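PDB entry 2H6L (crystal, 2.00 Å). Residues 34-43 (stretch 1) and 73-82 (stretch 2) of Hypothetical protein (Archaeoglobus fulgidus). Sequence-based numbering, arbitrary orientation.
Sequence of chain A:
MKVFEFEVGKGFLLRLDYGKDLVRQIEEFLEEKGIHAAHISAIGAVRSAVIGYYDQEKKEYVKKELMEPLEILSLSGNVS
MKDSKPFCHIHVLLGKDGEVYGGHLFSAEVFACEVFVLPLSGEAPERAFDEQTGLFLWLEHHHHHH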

# COMPACT_ATOMS: atom_id res chain seq x y z
N GLY A 34 -23.18 3.84 0.23
CA GLY A 34 -23.64 2.71 -0.56
C GLY A 34 -22.53 2.13 -1.43
O GLY A 34 -22.78 1.70 -2.55
N ILE A 35 -21.30 2.13 -0.91
CA ILE A 35 -20.16 1.57 -1.65
C ILE A 35 -20.08 0.08 -1.32
O ILE A 35 -19.94 -0.29 -0.16
N HIS A 36 -20.17 -0.78 -2.34
CA HIS A 36 -20.12 -2.22 -2.12
C HIS A 36 -18.82 -2.87 -2.55
O HIS A 36 -18.56 -4.03 -2.22
N ALA A 37 -18.00 -2.14 -3.30
CA ALA A 37 -16.72 -2.64 -3.77
C ALA A 37 -15.74 -1.48 -3.80
O ALA A 37 -16.07 -0.40 -4.29
N ALA A 38 -14.54 -1.68 -3.27
CA ALA A 38 -13.54 -0.62 -3.25
C ALA A 38 -12.16 -1.08 -2.81
O ALA A 38 -12.00 -2.19 -2.30
N HIS A 39 -11.18 -0.22 -3.03
CA HIS A 39 -9.81 -0.47 -2.62
C HIS A 39 -9.59 0.49 -1.46
O HIS A 39 -10.04 1.63 -1.52
N ILE A 40 -8.92 0.02 -0.42
CA ILE A 40 -8.68 0.83 0.77
C ILE A 40 -7.22 0.98 1.13
O ILE A 40 -6.44 0.03 1.02
N SER A 41 -6.86 2.17 1.60
CA SER A 41 -5.49 2.44 2.02
C SER A 41 -5.54 3.49 3.14
O SER A 41 -6.40 4.36 3.14
N ALA A 42 -4.62 3.40 4.10
CA ALA A 42 -4.60 4.36 5.19
C ALA A 42 -3.26 4.43 5.90
O ALA A 42 -2.45 3.51 5.81
N ILE A 43 -3.02 5.55 6.58
CA ILE A 43 -1.80 5.73 7.36
C ILE A 43 -2.21 6.54 8.58
O ILE A 43 -3.31 7.08 8.63
N LEU A 73 1.92 1.69 10.01
CA LEU A 73 3.02 1.70 9.05
C LEU A 73 2.53 1.38 7.65
O LEU A 73 3.13 1.80 6.65
N SER A 74 1.44 0.62 7.59
CA SER A 74 0.83 0.22 6.34
C SER A 74 -0.55 -0.37 6.61
O SER A 74 -0.71 -1.22 7.49
N LEU A 75 -1.54 0.10 5.86
CA LEU A 75 -2.91 -0.37 5.98
C LEU A 75 -3.45 -0.46 4.55
O LEU A 75 -3.49 0.53 3.82
N SER A 76 -3.84 -1.66 4.16
CA SER A 76 -4.34 -1.87 2.81
C SER A 76 -5.44 -2.91 2.79
O SER A 76 -5.46 -3.82 3.61
N GLY A 77 -6.37 -2.79 1.85
CA GLY A 77 -7.43 -3.77 1.80
C GLY A 77 -8.49 -3.47 0.77
O GLY A 77 -8.31 -2.63 -0.11
N ASN A 78 -9.61 -4.17 0.89
CA ASN A 78 -10.69 -3.99 -0.05
C ASN A 78 -12.06 -4.10 0.61
O ASN A 78 -12.19 -4.56 1.75
N VAL A 79 -13.07 -3.68 -0.14
CA VAL A 79 -14.45 -3.73 0.30
C VAL A 79 -15.19 -4.65 -0.66
O VAL A 79 -14.95 -4.62 -1.87
N SER A 80 -16.06 -5.48 -0.11
CA SER A 80 -16.85 -6.41 -0.91
C SER A 80 -18.11 -6.74 -0.13
O SER A 80 -18.32 -6.21 0.97
N MSE A 81 -18.96 -7.60 -0.68
CA MSE A 81 -20.21 -7.95 -0.02
C MSE A 81 -20.17 -9.26 0.76
O MSE A 81 -19.80 -10.31 0.23
N LYS A 82 -20.56 -9.18 2.03
CA LYS A 82 -20.63 -10.33 2.91
C LYS A 82 -21.89 -10.14 3.76
O LYS A 82 -22.08 -9.09 4.39

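Strand 38-43 and the strand running through the second stretch pair antiparallel, edge to edge, through main-chain hydrogen bonds, and their side chains pack beside one another as an apolar row on one face of the sheet and a more polar row on the other, with a selenomethionine-histidine contact beyond the start of the first strand. The strand directions differ by 152°, and the two stretches together bury 664 Å². The ladder sets the side-chain register: Ala38 and Val79 exchange bonds in both directions (Val79 N to Ala38 O 2.8 Å, Ala38 N to Val79 O 3.3 Å), as do Ile40 and Gly77 (Ile40 N to Gly77 O 2.7 Å, Gly77 N to Ile40 O 2.9 Å).

The apolar face carries Ala38, Ile40, Ala42, Leu75 and Val79. Val79, chi1 t, has the largest area covered by the other stretch; its CB lies 4.0 Å from Ala38 CB, and its CG2 meets Ile40 CD1 at 3.4 Å. Ile40 is in the m,t rotamer. Its direct partner, Gly77, has no side chain, so Ile40 packs against the residues before and after that glycine on the same face: CD1 reaches Val79, while CG2 lies 4.1 Å from Leu75 CD2. A CB modelled on Gly77 would point to this face, 4.5 Å from Ile40 CB. Leu75, t,t, also places CD2 3.8 Å from Ala42 CB, so one methyl touches both Ile40 and Ala42.

The opposite face carries His39, Ser41, Ser76 and Asn78. His39, with chi1 t and chi2 at -129°, brings the end of its side chain nearer the partner strand, where CD2 comes within 3.4 Å of Gly77 O. His39 NE2 is 4.1 Å from Ser76 OG, too far for a direct hydrogen bond, and has its polar partner elsewhere in the structure. Asn78, chi1 p, likewise has both amide atoms, OD1 and ND2, hydrogen-bonded elsewhere. Ser41 and Ser76 are both chi1 t, and their CA atoms face each other at 4.5 Å across the strands.

At Ala42 and Leu75, water 1 links the two strands: it donates to Ala42 O at 2.7 Å and accepts from Leu75 N at 3.1 Å. A weak bond from Ser41 OG to the same water, at 3.4 Å, adds a side-chain link. Ala42 N bonds directly to Leu75 O at 3.1 Å.

Before the first strand, the CA-to-CB bond of His36 (chi1 m, chi2 174°) points sideways to the second stretch. Met81, a selenomethionine in the m,m,m rotamer, also starts sideways, but its end comes nearer and covers one face of the imidazole. Its SE atom is 3.6 Å from His36 CG and 3.9 Å from the ring centroid, 20° off the normal; the methyl CE, 4.2 Å from that centroid, makes a CH-pi contact over the face. Ile35, m,m, turns its end away, and Lys82, extended t,t,t,t, remains out of reach.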

# COMPACT_ATOMS: atom_id res chain seq x y z
CB ILE A 35 -18.83 2.22 -1.21
CG1 ILE A 35 -18.93 3.75 -1.25
CG2 ILE A 35 -17.70 1.74 -2.11
CD1 ILE A 35 -19.15 4.30 -2.62
CB HIS A 36 -21.29 -2.90 -2.85
CG HIS A 36 -22.64 -2.48 -2.34
ND1 HIS A 36 -23.82 -2.88 -2.93
CD2 HIS A 36 -22.99 -1.69 -1.30
CE1 HIS A 36 -24.84 -2.35 -2.28
NE2 HIS A 36 -24.36 -1.63 -1.28
CB ALA A 37 -16.88 -3.24 -5.17
CB ALA A 38 -14.01 0.51 -2.32
CB HIS A 39 -8.82 -0.14 -3.74
CG HIS A 39 -7.39 -0.28 -3.34
ND1 HIS A 39 -6.45 0.71 -3.53
CD2 HIS A 39 -6.73 -1.31 -2.76
CE1 HIS A 39 -5.28 0.30 -3.09
NE2 HIS A 39 -5.42 -0.93 -2.62
CB ILE A 40 -9.37 0.22 2.00
CG1 ILE A 40 -10.89 0.19 1.79
CG2 ILE A 40 -8.98 0.98 3.25
CD1 ILE A 40 -11.62 -0.63 2.85
CB SER A 41 -4.68 2.97 0.85
OG SER A 41 -3.34 3.19 1.25
CB ALA A 42 -5.70 4.03 6.21
CB ILE A 43 -0.69 6.51 6.59
CG1 ILE A 43 -1.19 7.90 6.19
CG2 ILE A 43 -0.24 5.71 5.38
CD1 ILE A 43 -0.06 8.80 5.65
CB LEU A 73 4.08 0.72 9.49
CG LEU A 73 4.56 0.96 10.92
CD1 LEU A 73 5.61 -0.08 11.30
CD2 LEU A 73 5.13 2.37 11.04
CB SER A 74 1.71 -0.83 5.63
OG SER A 74 1.10 -1.26 4.42
CB LEU A 75 -3.75 0.62 6.80
CG LEU A 75 -5.13 0.10 7.24
CD1 LEU A 75 -5.55 0.82 8.50
CD2 LEU A 75 -6.16 0.28 6.12
CB SER A 76 -3.19 -2.32 1.91
OG SER A 76 -3.68 -2.69 0.63
CB ASN A 78 -10.57 -5.04 -1.15
CG ASN A 78 -10.59 -6.45 -0.61
OD1 ASN A 78 -11.59 -6.87 -0.02
ND2 ASN A 78 -9.50 -7.18 -0.80
CB VAL A 79 -15.13 -2.34 0.22
CG1 VAL A 79 -16.61 -2.48 0.51
CG2 VAL A 79 -14.47 -1.38 1.19
CB SER A 80 -16.05 -7.68 -1.22
OG SER A 80 -15.42 -8.19 -0.06
CB MSE A 81 -21.36 -7.99 -1.03
CG MSE A 81 -21.75 -6.62 -1.58
SE MSE A 81 -22.58 -5.44 -0.26
CE MSE A 81 -24.41 -6.05 -0.45
CB LYS A 82 -19.40 -10.41 3.82
CG LYS A 82 -19.39 -11.63 4.73
CD LYS A 82 -18.10 -11.75 5.54
CE LYS A 82 -18.10 -13.00 6.42
NZ LYS A 82 -16.85 -13.12 7.23
O HOH W 1 -1.20 2.29 3.71